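Peptidase, C14 family (Geobacter sulfurreducens PCA, PDB 3BIJ) is of unknown function but belongs to the caspase-like C14 family and probably acts as a cysteine-type endopeptidase. Local coordinates at residues L203-C208 against G238-F243. Numbering follows the deposited sequence.
Sequences LLISGC and GSYRSF
Leu203 lays one methyl group on a face of the Tyr240 ring, a CH-pi contact that joins strand 201-206 to the first turn of helix 240-250. Leu203 CD2 stands 3.8 Å from the centroid of the Tyr240 ring, 27° off its normal. It sits toward the rim on the backbone-proximal side, where Leu203 CD2 comes to 3.4 Å from Tyr240 CD2, while the hydroxyl end of the ring runs on past it. Leu203 reaches that far because CG stands anti to the backbone N (chi1 168°), which carries the branch out from the strand toward the helix. Two residues along, on the same side of the strand, Ile205 adds a looser touch: Ile205 CD1 meets Tyr240 CD2 at 4.5 Å, at the edge of the ring and near its plane. One aromatic group thus receives a methyl over its face and another at its rim, a worked example of one ring taking up methyls from alternate residues of a strand. Phe269 meets the same ring edge-to-face, and Tyr240 also touches Leu129 and Phe259, on the strands that pair with 201-206, 127-133 in parallel and 258-263 antiparallel. With an alanine in place of Tyr240, the Leu203 methyl would probably lose the face it lies on and Ile205 CD1 its rim contact, opening a gap between strand and helix. At the N-cap just before Tyr240, Ser239 OG accepts a weak capping bond from Ser242 N at 3.4 Å, and Ser239 O takes the first helical bond from Phe243 N. Leu203, Ile205 and Tyr240 form a buried apolar contact, that of a helix packed against the central mixed sheet of a caspase-like alpha/beta fold.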
loop_
_atom_site.group_PDB
_atom_site.type_symbol
_atom_site.label_atom_id
_atom_site.label_comp_id
_atom_site.label_asym_id
_atom_site.label_seq_id
_atom_site.Cartn_x
_atom_site.Cartn_y
_atom_site.Cartn_z
ATOM N N LEU A 203 6.621 -8.872 -38.652
ATOM C CA LEU A 203 7.193 -8.064 -37.586
ATOM C C LEU A 203 5.983 -7.741 -36.734
ATOM O O LEU A 203 5.176 -6.864 -37.064
ATOM C CB LEU A 203 7.837 -6.778 -38.116
ATOM C CG LEU A 203 8.221 -5.713 -37.077
ATOM C CD1 LEU A 203 8.924 -6.356 -35.932
ATOM C CD2 LEU A 203 9.091 -4.634 -37.698
ATOM N N LEU A 204 5.850 -8.489 -35.644
ATOM C CA LEU A 204 4.732 -8.353 -34.725
ATOM C C LEU A 204 5.154 -7.579 -33.480
ATOM O O LEU A 204 6.031 -8.021 -32.743
ATOM C CB LEU A 204 4.270 -9.752 -34.346
ATOM C CG LEU A 204 2.781 -10.063 -34.263
ATOM C CD1 LEU A 204 2.599 -11.567 -34.403
ATOM C CD2 LEU A 204 2.188 -9.534 -32.959
ATOM N N ILE A 205 4.533 -6.422 -33.260
ATOM C CA ILE A 205 4.818 -5.589 -32.096
ATOM C C ILE A 205 3.545 -5.540 -31.269
ATOM O O ILE A 205 2.563 -4.914 -31.671
ATOM C CB ILE A 205 5.206 -4.149 -32.501
ATOM C CG1 ILE A 205 6.555 -4.145 -33.232
ATOM C CG2 ILE A 205 5.276 -3.263 -31.281
ATOM C CD1 ILE A 205 6.971 -2.795 -33.814
ATOM N N SER A 206 3.556 -6.214 -30.121
ATOM C CA SER A 206 2.391 -6.244 -29.241
ATOM C C SER A 206 2.536 -5.283 -28.062
ATOM O O SER A 206 3.641 -4.844 -27.729
ATOM C CB SER A 206 2.172 -7.658 -28.720
ATOM O OG SER A 206 3.323 -8.109 -28.023
ATOM N N GLY A 207 1.414 -4.979 -27.415
ATOM C CA GLY A 207 1.426 -4.056 -26.294
ATOM C C GLY A 207 2.089 -4.542 -25.019
ATOM O O GLY A 207 2.481 -3.745 -24.162
ATOM N N CYS A 208 2.220 -5.851 -24.864
ATOM C CA CYS A 208 2.840 -6.371 -23.651
ATOM C C CYS A 208 3.416 -7.777 -23.827
ATOM O O CYS A 208 3.278 -8.388 -24.887
ATOM C CB CYS A 208 1.808 -6.374 -22.516
ATOM S SG CYS A 208 0.444 -7.551 -22.751
ATOM N N GLY A 238 14.506 7.103 -37.243
ATOM C CA GLY A 238 15.060 5.855 -36.747
ATOM C C GLY A 238 14.476 4.603 -37.363
ATOM O O GLY A 238 13.603 4.684 -38.221
ATOM N N SER A 239 14.965 3.444 -36.928
ATOM C CA SER A 239 14.480 2.158 -37.440
ATOM C C SER A 239 13.389 1.582 -36.535
ATOM O O SER A 239 13.083 2.146 -35.482
ATOM C CB SER A 239 15.636 1.155 -37.525
ATOM O OG SER A 239 16.123 0.816 -36.232
ATOM N N TYR A 240 12.815 0.455 -36.945
ATOM C CA TYR A 240 11.783 -0.186 -36.154
ATOM C C TYR A 240 12.338 -0.571 -34.789
ATOM O O TYR A 240 11.680 -0.388 -33.773
ATOM C CB TYR A 240 11.253 -1.445 -36.831
ATOM C CG TYR A 240 10.209 -1.206 -37.876
ATOM C CD1 TYR A 240 10.556 -1.000 -39.199
ATOM C CD2 TYR A 240 8.861 -1.202 -37.547
ATOM C CE1 TYR A 240 9.582 -0.797 -40.172
ATOM C CE2 TYR A 240 7.880 -0.998 -38.514
ATOM C CZ TYR A 240 8.250 -0.795 -39.823
ATOM O OH TYR A 240 7.293 -0.570 -40.785
ATOM N N ARG A 241 13.552 -1.108 -34.765
ATOM C CA ARG A 241 14.148 -1.504 -33.502
ATOM C C ARG A 241 14.260 -0.301 -32.599
ATOM O O ARG A 241 13.851 -0.351 -31.446
ATOM C CB ARG A 241 15.522 -2.133 -33.725
ATOM C CG ARG A 241 15.442 -3.406 -34.545
ATOM C CD ARG A 241 16.726 -4.255 -34.564
ATOM N NE ARG A 241 16.326 -5.559 -34.173
ATOM C CZ ARG A 241 16.393 -6.791 -34.662
ATOM N NH1 ARG A 241 15.824 -7.650 -33.847
ATOM N NH2 ARG A 241 16.944 -7.222 -35.792
ATOM N N SER A 242 14.793 0.795 -33.119
ATOM C CA SER A 242 14.922 1.999 -32.305
ATOM C C SER A 242 13.567 2.515 -31.862
ATOM O O SER A 242 13.429 3.020 -30.750
ATOM C CB SER A 242 15.639 3.092 -33.083
ATOM O OG SER A 242 16.943 2.670 -33.405
ATOM N N PHE A 243 12.574 2.393 -32.741
ATOM C CA PHE A 243 11.230 2.861 -32.445
ATOM C C PHE A 243 10.729 2.094 -31.217
ATOM O O PHE A 243 10.286 2.674 -30.220
ATOM C CB PHE A 243 10.339 2.609 -33.660
ATOM C CG PHE A 243 8.975 3.206 -33.551
ATOM C CD1 PHE A 243 8.809 4.544 -33.215
ATOM C CD2 PHE A 243 7.850 2.434 -33.837
ATOM C CE1 PHE A 243 7.540 5.100 -33.173
ATOM C CE2 PHE A 243 6.581 2.973 -33.800
ATOM C CZ PHE A 243 6.414 4.309 -33.469
#